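PDB 7CLU: methyltransferase domain-containing protein from Serratia marcescens, which probably transfers a methyl group from S-adenosyl-L-methionine to an oxygen of an intermediate in prodigiosin biosynthesis, working as a dimeric O-methyltransferase. Local coordinates for residues G225-S229 with G230-I234; I197-L200 with P201-A205; A41-A44 with A45-C49; D31-D35 with R36-A40; T288-L291 with S292-M295. One frame throughout, in Å; residues are numbered along the deposited sequence.

Contact 1 of 5, residues G225-S229 with G230-I234; sequences GDVIS and GDLPI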
loop_
_atom_site.group_PDB
_atom_site.type_symbol
_atom_site.label_atom_id
_atom_site.label_comp_id
_atom_site.label_asym_id
_atom_site.label_seq_id
_atom_site.Cartn_x
_atom_site.Cartn_y
_atom_site.Cartn_z
ATOM N N GLY A 225 -15.900 -9.622 33.183
ATOM C CA GLY A 225 -16.220 -10.893 32.573
ATOM C C GLY A 225 -15.251 -11.206 31.456
ATOM O O GLY A 225 -14.313 -10.448 31.177
ATOM N N ASP A 226 -15.523 -12.328 30.794
ATOM C CA ASP A 226 -14.611 -12.905 29.808
ATOM C C ASP A 226 -15.454 -13.702 28.824
ATOM O O ASP A 226 -16.019 -14.735 29.196
ATOM C CB ASP A 226 -13.577 -13.800 30.497
ATOM C CG ASP A 226 -12.347 -14.081 29.636
ATOM O OD1 ASP A 226 -12.483 -14.403 28.425
ATOM O OD2 ASP A 226 -11.233 -13.997 30.199
ATOM N N VAL A 227 -15.520 -13.247 27.570
ATOM C CA VAL A 227 -16.258 -14.009 26.567
ATOM C C VAL A 227 -15.574 -15.325 26.239
ATOM O O VAL A 227 -16.234 -16.266 25.788
ATOM C CB VAL A 227 -16.462 -13.195 25.275
ATOM C CG1 VAL A 227 -17.598 -12.249 25.439
ATOM C CG2 VAL A 227 -15.175 -12.493 24.868
ATOM N N ILE A 228 -14.250 -15.407 26.393
ATOM C CA ILE A 228 -13.553 -16.641 26.029
ATOM C C ILE A 228 -13.836 -17.734 27.051
ATOM O O ILE A 228 -14.338 -18.810 26.711
ATOM C CB ILE A 228 -12.042 -16.397 25.874
ATOM C CG1 ILE A 228 -11.772 -15.449 24.702
ATOM C CG2 ILE A 228 -11.308 -17.727 25.704
ATOM C CD1 ILE A 228 -12.474 -15.846 23.414
ATOM N N SER A 229 -13.519 -17.478 28.320
ATOM C CA SER A 229 -13.833 -18.476 29.332
ATOM C C SER A 229 -15.330 -18.593 29.557
ATOM O O SER A 229 -15.776 -19.586 30.137
ATOM C CB SER A 229 -13.125 -18.166 30.659
ATOM O OG SER A 229 -13.550 -16.935 31.214
ATOM N N GLY A 230 -16.113 -17.605 29.121
ATOM C CA GLY A 230 -17.553 -17.676 29.260
ATOM C C GLY A 230 -18.078 -17.184 30.582
ATOM O O GLY A 230 -19.274 -17.329 30.852
ATOM N N ASP A 231 -17.221 -16.607 31.414
ATOM C CA ASP A 231 -17.604 -15.998 32.676
ATOM C C ASP A 231 -18.256 -14.648 32.362
ATOM O O ASP A 231 -17.594 -13.615 32.270
ATOM C CB ASP A 231 -16.373 -15.865 33.559
ATOM C CG ASP A 231 -16.628 -15.060 34.801
ATOM O OD1 ASP A 231 -17.760 -15.128 35.331
ATOM O OD2 ASP A 231 -15.692 -14.358 35.246
ATOM N N LEU A 232 -19.578 -14.662 32.201
ATOM C CA LEU A 232 -20.336 -13.520 31.688
ATOM C C LEU A 232 -21.505 -13.225 32.614
ATOM O O LEU A 232 -22.578 -13.844 32.479
ATOM C CB LEU A 232 -20.826 -13.792 30.271
ATOM C CG LEU A 232 -19.703 -13.942 29.248
ATOM C CD1 LEU A 232 -20.204 -14.593 27.970
ATOM C CD2 LEU A 232 -19.056 -12.580 28.968
ATOM N N PRO A 233 -21.353 -12.302 33.555
ATOM C CA PRO A 233 -22.484 -11.938 34.428
ATOM C C PRO A 233 -23.440 -11.004 33.698
ATOM O O PRO A 233 -23.566 -9.818 33.997
ATOM C CB PRO A 233 -21.785 -11.262 35.609
ATOM C CG PRO A 233 -20.623 -10.592 34.996
ATOM C CD PRO A 233 -20.154 -11.499 33.853
ATOM N N ILE A 234 -24.111 -11.551 32.692
ATOM C CA ILE A 234 -24.899 -10.758 31.762
ATOM C C ILE A 234 -26.371 -11.173 31.780
ATOM O O ILE A 234 -27.124 -10.812 30.885
ATOM C CB ILE A 234 -24.303 -10.839 30.344
ATOM C CG1 ILE A 234 -24.527 -12.220 29.728
ATOM C CG2 ILE A 234 -22.806 -10.545 30.386
ATOM C CD1 ILE A 234 -23.906 -12.388 28.336
#
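Asp226, which is tied through its backbone to Asp231 and Gly230, has a carboxylate oxygen, OD1, gripped by two amides of its own turn. Ile228 N meets OD1 at 2.9 Å on the anti lone pair, away from the other oxygen. Ser229 N, 3.2 Å from the same OD1, arrives from well above the carboxylate plane. The two donors therefore come from different directions and should restrict rotation of the group; it can fold over these amides because CG stands anti to the backbone N (chi1 -162°). An amide two residues on defines an Asx turn, and the one three residues on extends it to an Asx motif. The turn sits in the loop between strands 221-224 and 239-243 of the Rossmann-like domain, where Asp226 and Val227 belong to the S-adenosyl-L-homocysteine site. The returning chain is held by Asp226 N, which donates to Asp231 O at 2.9 Å with an N-H...O angle of 149°, and more weakly by Gly230 N to Asp226 O. Gly230 adopts a positive phi of 86°, a shape natural to glycine, as the chain reverses. CD2 of Leu232 lies 3.7 Å from Asp226 O and 3.8 Å from Val227 CG1, the two side chains crossing obliquely. Leu232 also rests on Ile261 and Ala264 of helix 251-264, while Val227 leans on Ile175 of strand 171-175.

Contact 2 of 5, residues I197-L200 with P201-A205; sequences ICEL and PQASA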
loop_
_atom_site.group_PDB
_atom_site.type_symbol
_atom_site.label_atom_id
_atom_site.label_comp_id
_atom_site.label_asym_id
_atom_site.label_seq_id
_atom_site.Cartn_x
_atom_site.Cartn_y
_atom_site.Cartn_z
ATOM N N ILE A 197 -21.467 -2.093 30.394
ATOM C CA ILE A 197 -20.425 -2.631 29.542
ATOM C C ILE A 197 -19.736 -3.757 30.300
ATOM O O ILE A 197 -19.442 -3.612 31.489
ATOM C CB ILE A 197 -19.415 -1.547 29.139
ATOM C CG1 ILE A 197 -20.120 -0.440 28.337
ATOM C CG2 ILE A 197 -18.266 -2.173 28.365
ATOM C CD1 ILE A 197 -19.351 0.840 28.297
ATOM N N CYS A 198 -19.476 -4.864 29.616
ATOM C CA CYS A 198 -18.702 -5.974 30.175
ATOM C C CYS A 198 -17.263 -5.905 29.663
ATOM O O CYS A 198 -17.040 -5.952 28.451
ATOM C CB CYS A 198 -19.325 -7.313 29.807
ATOM S SG CYS A 198 -18.467 -8.704 30.588
ATOM N N GLU A 199 -16.297 -5.774 30.584
ATOM C CA GLU A 199 -14.885 -5.674 30.228
ATOM C C GLU A 199 -14.090 -6.747 30.955
ATOM O O GLU A 199 -14.479 -7.190 32.037
ATOM C CB GLU A 199 -14.279 -4.310 30.589
ATOM C CG GLU A 199 -14.697 -3.167 29.680
ATOM C CD GLU A 199 -14.382 -3.439 28.226
ATOM O OE1 GLU A 199 -13.207 -3.739 27.920
ATOM O OE2 GLU A 199 -15.309 -3.356 27.395
ATOM N N LEU A 200 -12.966 -7.139 30.357
ATOM C CA LEU A 200 -12.000 -7.973 31.054
ATOM C C LEU A 200 -11.606 -7.306 32.368
ATOM O O LEU A 200 -11.488 -6.077 32.420
ATOM C CB LEU A 200 -10.748 -8.191 30.195
ATOM C CG LEU A 200 -10.818 -9.126 28.990
ATOM C CD1 LEU A 200 -9.462 -9.152 28.291
ATOM C CD2 LEU A 200 -11.242 -10.524 29.405
ATOM N N PRO A 201 -11.400 -8.073 33.438
ATOM C CA PRO A 201 -11.013 -7.463 34.724
ATOM C C PRO A 201 -9.827 -6.510 34.639
ATOM O O PRO A 201 -9.738 -5.583 35.452
ATOM C CB PRO A 201 -10.698 -8.679 35.609
ATOM C CG PRO A 201 -11.022 -9.903 34.775
ATOM C CD PRO A 201 -11.803 -9.478 33.593
ATOM N N GLN A 202 -8.930 -6.687 33.667
ATOM C CA GLN A 202 -7.810 -5.757 33.519
ATOM C C GLN A 202 -8.256 -4.422 32.933
ATOM O O GLN A 202 -7.796 -3.365 33.381
ATOM C CB GLN A 202 -6.717 -6.362 32.640
ATOM C CG GLN A 202 -6.189 -7.675 33.126
ATOM C CD GLN A 202 -7.080 -8.818 32.709
ATOM O OE1 GLN A 202 -8.111 -9.076 33.335
ATOM N NE2 GLN A 202 -6.703 -9.498 31.631
ATOM N N ALA A 203 -9.136 -4.445 31.925
ATOM C CA ALA A 203 -9.551 -3.227 31.232
ATOM C C ALA A 203 -10.640 -2.439 31.955
ATOM O O ALA A 203 -10.987 -1.339 31.497
ATOM C CB ALA A 203 -10.057 -3.561 29.823
ATOM N N SER A 204 -11.185 -2.956 33.062
ATOM C CA SER A 204 -12.450 -2.424 33.564
ATOM C C SER A 204 -12.260 -1.103 34.310
ATOM O O SER A 204 -12.985 -0.135 34.054
ATOM C CB SER A 204 -13.154 -3.467 34.439
ATOM O OG SER A 204 -12.595 -3.541 35.735
ATOM N N ALA A 205 -11.280 -1.035 35.218
ATOM C CA ALA A 205 -11.065 0.195 35.981
ATOM C C ALA A 205 -10.763 1.383 35.066
ATOM O O ALA A 205 -11.211 2.507 35.331
ATOM C CB ALA A 205 -9.938 -0.002 36.996
#
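With CG opposite its carbonyl carbon (chi1 -74°) and a bend at chi2 (-56°), the Glu199 chain is folded so that OE1 lies 3.7 Å from Ala203 CB, the methyl group that faces it from the following helix. Nearer the backbone, Glu199 CB packs against the start of the same helix at 4.0 Å from Ser204 CA, so that one acidic residue touches the helix both with its stem and with its carboxylate. Gln202 also bends at chi2, and this turns its amide back along the chain until OE1 stands 4.2 Å from Leu200 CB. The same CB also packs on the proline ring, 3.8 Å from Pro201 CD. Between these side chains the backbone makes a sharp change of direction. Ala203 N donates a weak hydrogen bond to Leu200 O at 2.9 Å, and the short axes of strand 197-199 and helix 201-205 run at 128° to each other. Ser204 also leans on Val222 and Glu224 of strand 221-224, the next strand of the unit. The arrangement is the strand-to-helix corner of a beta-alpha-beta crossover in a Rossmann-like methyltransferase; Glu199, at the end of its strand, binds S-adenosyl-L-homocysteine, and an acidic residue at this place in the fold commonly holds the ribose hydroxyls.

Contact 3 of 5, residues A41-A44 with A45-C49; sequences AHIA and ARLDC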
loop_
_atom_site.group_PDB
_atom_site.type_symbol
_atom_site.label_atom_id
_atom_site.label_comp_id
_atom_site.label_asym_id
_atom_site.label_seq_id
_atom_site.Cartn_x
_atom_site.Cartn_y
_atom_site.Cartn_z
ATOM N N ALA A 41 12.856 24.049 2.764
ATOM C CA ALA A 41 14.046 24.168 3.601
ATOM C C ALA A 41 13.676 24.461 5.049
ATOM O O ALA A 41 14.320 23.953 5.974
ATOM C CB ALA A 41 14.986 25.242 3.044
ATOM N N HIS A 42 12.619 25.251 5.265
ATOM C CA HIS A 42 12.202 25.605 6.618
ATOM C C HIS A 42 11.374 24.507 7.274
ATOM O O HIS A 42 11.460 24.314 8.496
ATOM C CB HIS A 42 11.422 26.920 6.589
ATOM C CG HIS A 42 12.277 28.108 6.273
ATOM N ND1 HIS A 42 12.630 28.450 4.984
ATOM C CD2 HIS A 42 12.875 29.015 7.082
ATOM C CE1 HIS A 42 13.398 29.524 5.011
ATOM N NE2 HIS A 42 13.563 29.886 6.272
ATOM N N ILE A 43 10.566 23.788 6.496
ATOM C CA ILE A 43 9.948 22.579 7.031
ATOM C C ILE A 43 11.027 21.604 7.487
ATOM O O ILE A 43 10.951 21.037 8.584
ATOM C CB ILE A 43 9.007 21.941 5.992
ATOM C CG1 ILE A 43 7.890 22.898 5.612
ATOM C CG2 ILE A 43 8.452 20.598 6.507
ATOM C CD1 ILE A 43 7.052 22.411 4.462
ATOM N N ALA A 44 12.061 21.410 6.663
ATOM C CA ALA A 44 13.138 20.496 7.037
ATOM C C ALA A 44 13.882 20.974 8.280
ATOM O O ALA A 44 14.341 20.153 9.083
ATOM C CB ALA A 44 14.110 20.324 5.874
ATOM N N ALA A 45 14.020 22.289 8.454
ATOM C CA ALA A 45 14.620 22.813 9.674
ATOM C C ALA A 45 13.761 22.481 10.885
ATOM O O ALA A 45 14.258 21.956 11.888
ATOM C CB ALA A 45 14.813 24.327 9.549
ATOM N N ARG A 46 12.460 22.760 10.798
ATOM C CA ARG A 46 11.575 22.513 11.928
ATOM C C ARG A 46 11.462 21.027 12.240
ATOM O O ARG A 46 11.228 20.660 13.396
ATOM C CB ARG A 46 10.194 23.108 11.655
ATOM C CG ARG A 46 10.204 24.639 11.457
ATOM C CD ARG A 46 8.800 25.202 11.373
ATOM N NE ARG A 46 7.944 24.622 12.407
ATOM C CZ ARG A 46 6.708 25.024 12.690
ATOM N NH1 ARG A 46 6.024 24.414 13.649
ATOM N NH2 ARG A 46 6.156 26.040 12.034
ATOM N N LEU A 47 11.632 20.159 11.240
ATOM C CA LEU A 47 11.568 18.718 11.464
ATOM C C LEU A 47 12.896 18.109 11.871
ATOM O O LEU A 47 12.917 16.931 12.245
ATOM C CB LEU A 47 11.087 17.982 10.214
ATOM C CG LEU A 47 9.625 18.136 9.829
ATOM C CD1 LEU A 47 9.358 17.272 8.615
ATOM C CD2 LEU A 47 8.690 17.779 10.986
ATOM N N ASP A 48 13.996 18.861 11.796
ATOM C CA ASP A 48 15.325 18.320 12.079
ATOM C C ASP A 48 15.702 17.254 11.051
ATOM O O ASP A 48 16.143 16.159 11.400
ATOM C CB ASP A 48 15.396 17.753 13.506
ATOM C CG ASP A 48 16.796 17.783 14.092
ATOM O OD1 ASP A 48 17.010 17.146 15.154
ATOM O OD2 ASP A 48 17.680 18.441 13.507
ATOM N N CYS A 49 15.504 17.574 9.772
ATOM C CA CYS A 49 15.775 16.653 8.676
ATOM C C CYS A 49 16.552 17.335 7.558
ATOM O O CYS A 49 16.415 18.547 7.359
ATOM C CB CYS A 49 14.463 16.112 8.100
ATOM S SG CYS A 49 13.709 14.794 9.063
#
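Ile43 and Leu47, one helical turn apart, lie side by side and point the same way, with CG2 of Ile43 4.0 Å from CD1 of Leu47. The branch of Ile43 that does the touching is the one anti to its backbone N, while its longer CG1 arm leads off toward Leu33 and Ala38. Leu47 uses its stem as well: its CG hangs 3.4 Å from Ile43 O, the carbonyl that also accepts the Leu47 amide. Arg46 treats the preceding carbonyl likewise, its CG 3.2 Å from His42 O, and then a bend at chi3 (44°) swings the guanidinium away from the helix toward Gln32, which NE meets in a weak hydrogen bond. His42 ND1 is bonded to Asp39 OD1, just before the helix. Helix 40-47 closes with a Schellman motif. Asp48 turns to a positive phi of 65°, Asp48 N bonds back to Ala45 O at 3.1 Å, and Cys49 N reaches Ala44 O at 2.9 Å, almost straight (175°) and in the carbonyl plane. The reversal brings Cys49 O to 3.3 Å from Ala44 CB, a snug fit for a small side chain. Together with helix 51-63, helix 40-47 is consistent with the helix-turn-helix part of a winged-helix dimerisation domain, and Ile43 and Ala44 both rest on Thr54 of that next helix. Where the chain leaves the helix, Asp48 and Cys49 pack on Arg115 of the second subunit.

Contact 4 of 5, residues D31-D35 with R36-A40; sequences DQLRD and RDADA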
loop_
_atom_site.group_PDB
_atom_site.type_symbol
_atom_site.label_atom_id
_atom_site.label_comp_id
_atom_site.label_asym_id
_atom_site.label_seq_id
_atom_site.Cartn_x
_atom_site.Cartn_y
_atom_site.Cartn_z
ATOM N N ASP A 31 2.226 18.956 10.992
ATOM C CA ASP A 31 2.191 19.858 12.140
ATOM C C ASP A 31 2.909 21.172 11.846
ATOM O O ASP A 31 2.484 22.230 12.320
ATOM C CB ASP A 31 2.821 19.183 13.359
ATOM C CG ASP A 31 1.919 18.117 13.982
ATOM O OD1 ASP A 31 0.713 18.051 13.643
ATOM O OD2 ASP A 31 2.431 17.353 14.827
ATOM N N GLN A 32 3.985 21.122 11.063
ATOM C CA GLN A 32 4.794 22.299 10.749
ATOM C C GLN A 32 4.066 23.315 9.890
ATOM O O GLN A 32 4.581 24.427 9.705
ATOM C CB GLN A 32 6.080 21.875 10.046
ATOM C CG GLN A 32 6.776 20.703 10.711
ATOM C CD GLN A 32 6.842 20.858 12.224
ATOM O OE1 GLN A 32 7.309 21.882 12.735
ATOM N NE2 GLN A 32 6.357 19.848 12.948
ATOM N N LEU A 33 2.896 22.966 9.359
ATOM C CA LEU A 33 2.111 23.864 8.528
ATOM C C LEU A 33 0.794 24.266 9.173
ATOM O O LEU A 33 -0.045 24.880 8.506
ATOM C CB LEU A 33 1.836 23.223 7.169
ATOM C CG LEU A 33 3.057 22.860 6.319
ATOM C CD1 LEU A 33 2.624 22.068 5.090
ATOM C CD2 LEU A 33 3.855 24.118 5.919
ATOM N N ARG A 34 0.584 23.907 10.437
ATOM C CA ARG A 34 -0.724 24.198 11.081
ATOM C C ARG A 34 -0.942 25.705 11.254
ATOM O O ARG A 34 -2.109 26.122 11.288
ATOM C CB ARG A 34 -0.817 23.493 12.437
ATOM C CG ARG A 34 -0.235 24.293 13.592
ATOM C CD ARG A 34 0.297 23.417 14.707
ATOM N NE ARG A 34 -0.676 23.216 15.767
ATOM C CZ ARG A 34 -0.757 23.957 16.866
ATOM N NH1 ARG A 34 -1.677 23.689 17.774
ATOM N NH2 ARG A 34 0.076 24.963 17.053
ATOM N N ASP A 35 0.143 26.477 11.329
ATOM C CA ASP A 35 0.089 27.910 11.595
ATOM C C ASP A 35 0.384 28.762 10.364
ATOM O O ASP A 35 -0.324 29.744 10.112
ATOM C CB ASP A 35 1.073 28.257 12.720
ATOM C CG ASP A 35 0.605 27.735 14.078
ATOM O OD1 ASP A 35 -0.451 28.212 14.535
ATOM O OD2 ASP A 35 1.269 26.846 14.676
ATOM N N ARG A 36 1.392 28.402 9.576
ATOM C CA ARG A 36 1.770 29.172 8.398
ATOM C C ARG A 36 2.097 28.216 7.258
ATOM O O ARG A 36 2.197 27.003 7.449
ATOM C CB ARG A 36 2.967 30.093 8.690
ATOM C CG ARG A 36 3.084 31.320 7.752
ATOM C CD ARG A 36 3.679 32.536 8.473
ATOM N NE ARG A 36 2.841 32.973 9.592
ATOM C CZ ARG A 36 1.853 33.867 9.493
ATOM N NH1 ARG A 36 1.571 34.429 8.324
ATOM N NH2 ARG A 36 1.138 34.202 10.565
ATOM N N ASP A 37 2.192 28.772 6.056
ATOM C CA ASP A 37 2.802 28.097 4.923
ATOM C C ASP A 37 4.325 28.225 4.999
ATOM O O ASP A 37 4.855 29.130 5.650
ATOM C CB ASP A 37 2.279 28.691 3.619
ATOM C CG ASP A 37 0.804 28.473 3.433
ATOM O OD1 ASP A 37 0.186 27.809 4.299
ATOM O OD2 ASP A 37 0.253 28.967 2.414
ATOM N N ALA A 38 5.033 27.310 4.329
ATOM C CA ALA A 38 6.489 27.292 4.429
ATOM C C ALA A 38 7.109 26.503 3.283
ATOM O O ALA A 38 6.510 25.562 2.759
ATOM C CB ALA A 38 6.950 26.698 5.764
ATOM N N ASP A 39 8.335 26.879 2.921
ATOM C CA ASP A 39 9.050 26.175 1.870
ATOM C C ASP A 39 9.759 24.952 2.441
ATOM O O ASP A 39 9.828 24.750 3.657
ATOM C CB ASP A 39 10.040 27.101 1.161
ATOM C CG ASP A 39 11.206 27.548 2.055
ATOM O OD1 ASP A 39 11.418 26.999 3.158
ATOM O OD2 ASP A 39 11.932 28.477 1.636
ATOM N N ALA A 40 10.314 24.143 1.539
ATOM C CA ALA A 40 10.877 22.856 1.948
ATOM C C ALA A 40 12.018 23.024 2.944
ATOM O O ALA A 40 12.146 22.234 3.887
ATOM C CB ALA A 40 11.347 22.081 0.722
HETATM O O HOH W 1 -0.267 25.586 5.909
#
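Leu33 and Ala38 form the close-packed side of this loop, with Leu33 CD2 4.0 Å from Ala38 CB and slightly nearer, 3.8 Å, to Ala38 N. The backbones meet as well: Leu33 CA points its hydrogen at Arg36 O in a CA-H...O contact of 3.3 Å. The leucine reaches inward because its CG lies opposite the carbonyl carbon (chi1 -60°), and there it joins Leu67, Leu76 and Tyr74 in the apolar interior. The loop follows the short 3-10 segment 31-33 and leads to helix 40-47, whose first turn is capped by the side chain of Asp39 at the N-cap position; it lies in the link from helix 15-26 to helix 40-47, in a domain consistent with a winged helix. A water bridges its two limbs, 2.7 Å from Leu33 O and 2.8 Å from Asp37 OD1, although the acceptors around this water outnumber its protons. The carboxylate of Asp37 is further occupied by His75 at OD1 and by a salt bridge from Arg70 at OD2. The outer side is looser and charged. There Arg34 NH2 forms a salt bridge to its neighbour Asp35 at OD2, 3.3 Å long, on the syn lone pair, with the oxygen tilted 27° from the guanidinium plane. Arg36, its chain bent at chi2 and chi3, is likewise an exposed residue.

Contact 5 of 5, residues T288-L291 with S292-M295; sequences TALL and SLNM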
loop_
_atom_site.group_PDB
_atom_site.type_symbol
_atom_site.label_atom_id
_atom_site.label_comp_id
_atom_site.label_asym_id
_atom_site.label_seq_id
_atom_site.Cartn_x
_atom_site.Cartn_y
_atom_site.Cartn_z
ATOM N N THR A 288 -13.348 -5.085 2.824
ATOM C CA THR A 288 -13.596 -6.251 3.678
ATOM C C THR A 288 -12.858 -7.485 3.189
ATOM O O THR A 288 -12.345 -8.272 3.995
ATOM C CB THR A 288 -15.095 -6.551 3.743
ATOM O OG1 THR A 288 -15.799 -5.352 4.055
ATOM C CG2 THR A 288 -15.382 -7.618 4.818
ATOM N N ALA A 289 -12.833 -7.699 1.872
ATOM C CA ALA A 289 -12.051 -8.792 1.317
ATOM C C ALA A 289 -10.580 -8.664 1.711
ATOM O O ALA A 289 -9.934 -9.657 2.076
ATOM C CB ALA A 289 -12.218 -8.821 -0.201
ATOM N N LEU A 290 -10.039 -7.445 1.662
ATOM C CA LEU A 290 -8.643 -7.249 2.038
ATOM C C LEU A 290 -8.468 -7.302 3.549
ATOM O O LEU A 290 -7.418 -7.744 4.042
ATOM C CB LEU A 290 -8.131 -5.920 1.485
ATOM C CG LEU A 290 -8.084 -5.903 -0.045
ATOM C CD1 LEU A 290 -7.908 -4.495 -0.577
ATOM C CD2 LEU A 290 -6.942 -6.775 -0.500
ATOM N N LEU A 291 -9.494 -6.876 4.292
ATOM C CA LEU A 291 -9.439 -6.994 5.739
ATOM C C LEU A 291 -9.303 -8.454 6.155
ATOM O O LEU A 291 -8.624 -8.764 7.139
ATOM C CB LEU A 291 -10.678 -6.370 6.377
ATOM C CG LEU A 291 -10.478 -6.198 7.884
ATOM C CD1 LEU A 291 -9.268 -5.291 8.123
ATOM C CD2 LEU A 291 -11.743 -5.685 8.601
ATOM N N SER A 292 -9.937 -9.361 5.404
ATOM C CA SER A 292 -9.787 -10.791 5.655
ATOM C C SER A 292 -8.328 -11.215 5.559
ATOM O O SER A 292 -7.822 -11.952 6.420
ATOM C CB SER A 292 -10.645 -11.579 4.666
ATOM O OG SER A 292 -10.940 -12.871 5.152
ATOM N N LEU A 293 -7.632 -10.759 4.506
ATOM C CA LEU A 293 -6.211 -11.060 4.368
ATOM C C LEU A 293 -5.404 -10.450 5.511
ATOM O O LEU A 293 -4.420 -11.042 5.971
ATOM C CB LEU A 293 -5.703 -10.545 3.020
ATOM C CG LEU A 293 -6.082 -11.333 1.764
ATOM C CD1 LEU A 293 -5.482 -10.688 0.490
ATOM C CD2 LEU A 293 -5.606 -12.788 1.893
ATOM N N ASN A 294 -5.795 -9.253 5.971
ATOM C CA ASN A 294 -5.138 -8.657 7.130
ATOM C C ASN A 294 -5.320 -9.533 8.366
ATOM O O ASN A 294 -4.398 -9.673 9.174
ATOM C CB ASN A 294 -5.668 -7.245 7.382
ATOM C CG ASN A 294 -4.866 -6.496 8.441
ATOM O OD1 ASN A 294 -3.725 -6.133 8.209
ATOM N ND2 ASN A 294 -5.475 -6.244 9.601
ATOM N N MET A 295 -6.494 -10.143 8.519
ATOM C CA MET A 295 -6.689 -11.067 9.630
ATOM C C MET A 295 -5.801 -12.296 9.479
ATOM O O MET A 295 -5.283 -12.821 10.471
ATOM C CB MET A 295 -8.154 -11.484 9.718
ATOM C CG MET A 295 -9.114 -10.345 9.764
ATOM S SD MET A 295 -8.506 -8.998 10.788
ATOM C CE MET A 295 -8.714 -9.740 12.360
#
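Leu291 O receives the amide of Met295 at 2.9 Å and is also approached by that residue's side chain, with Met295 CG 3.1 Å from the oxygen. The preceding carbonyl, Leu290 O, accepts Asn294 N at 2.9 Å, and Thr288 O takes Ser292 N at 3.0 Å, which makes three i to i+4 bonds of the alpha helix. The buried polar side chains find partners outside the segment. Ser292 OG is bonded to Glu304 N and also to Gln56 NE2 of the second subunit, while Asn294 OD1 accepts from the indole NE1 of Trp107. The other end of the Asn294 amide, ND2, lies 4.2 Å from Leu291 CD1; the leucine reaches it because its CG extends away from its own backbone N (chi1 -167°). Leu291 also comes close to His247, the predicted proton acceptor. Within the fold, helix 286-298 packs on helix 93-107 through Leu293 and Asn294 and on the second subunit, whose Phe16, Gln17 and Ala63 meet Asn294, Leu290 and Ala289.

In the fold
Along the chain the order is contact 4, contact 3, contact 2, contact 1 and contact 5. Contacts 4 and 3 adjoin within the dimerisation domain, their centres 10 Å apart, one leading into helix 40-47 and the other ending it. Contact 2 spans the end of strand 194-199 and contact 1 follows the neighbouring parallel strand 221-224 of the seven-stranded sheet; 11 Å apart between centres, they touch through a probable hydrogen bond from Gly225 N to Glu199 O and together line the cofactor site. Contact 5 lies about 27 Å from contact 1 and 38 Å from contact 3, centre to centre. Contacts 3 and 5 both reach the second subunit, so residues of both the dimerisation and the methyltransferase domain meet the partner chain.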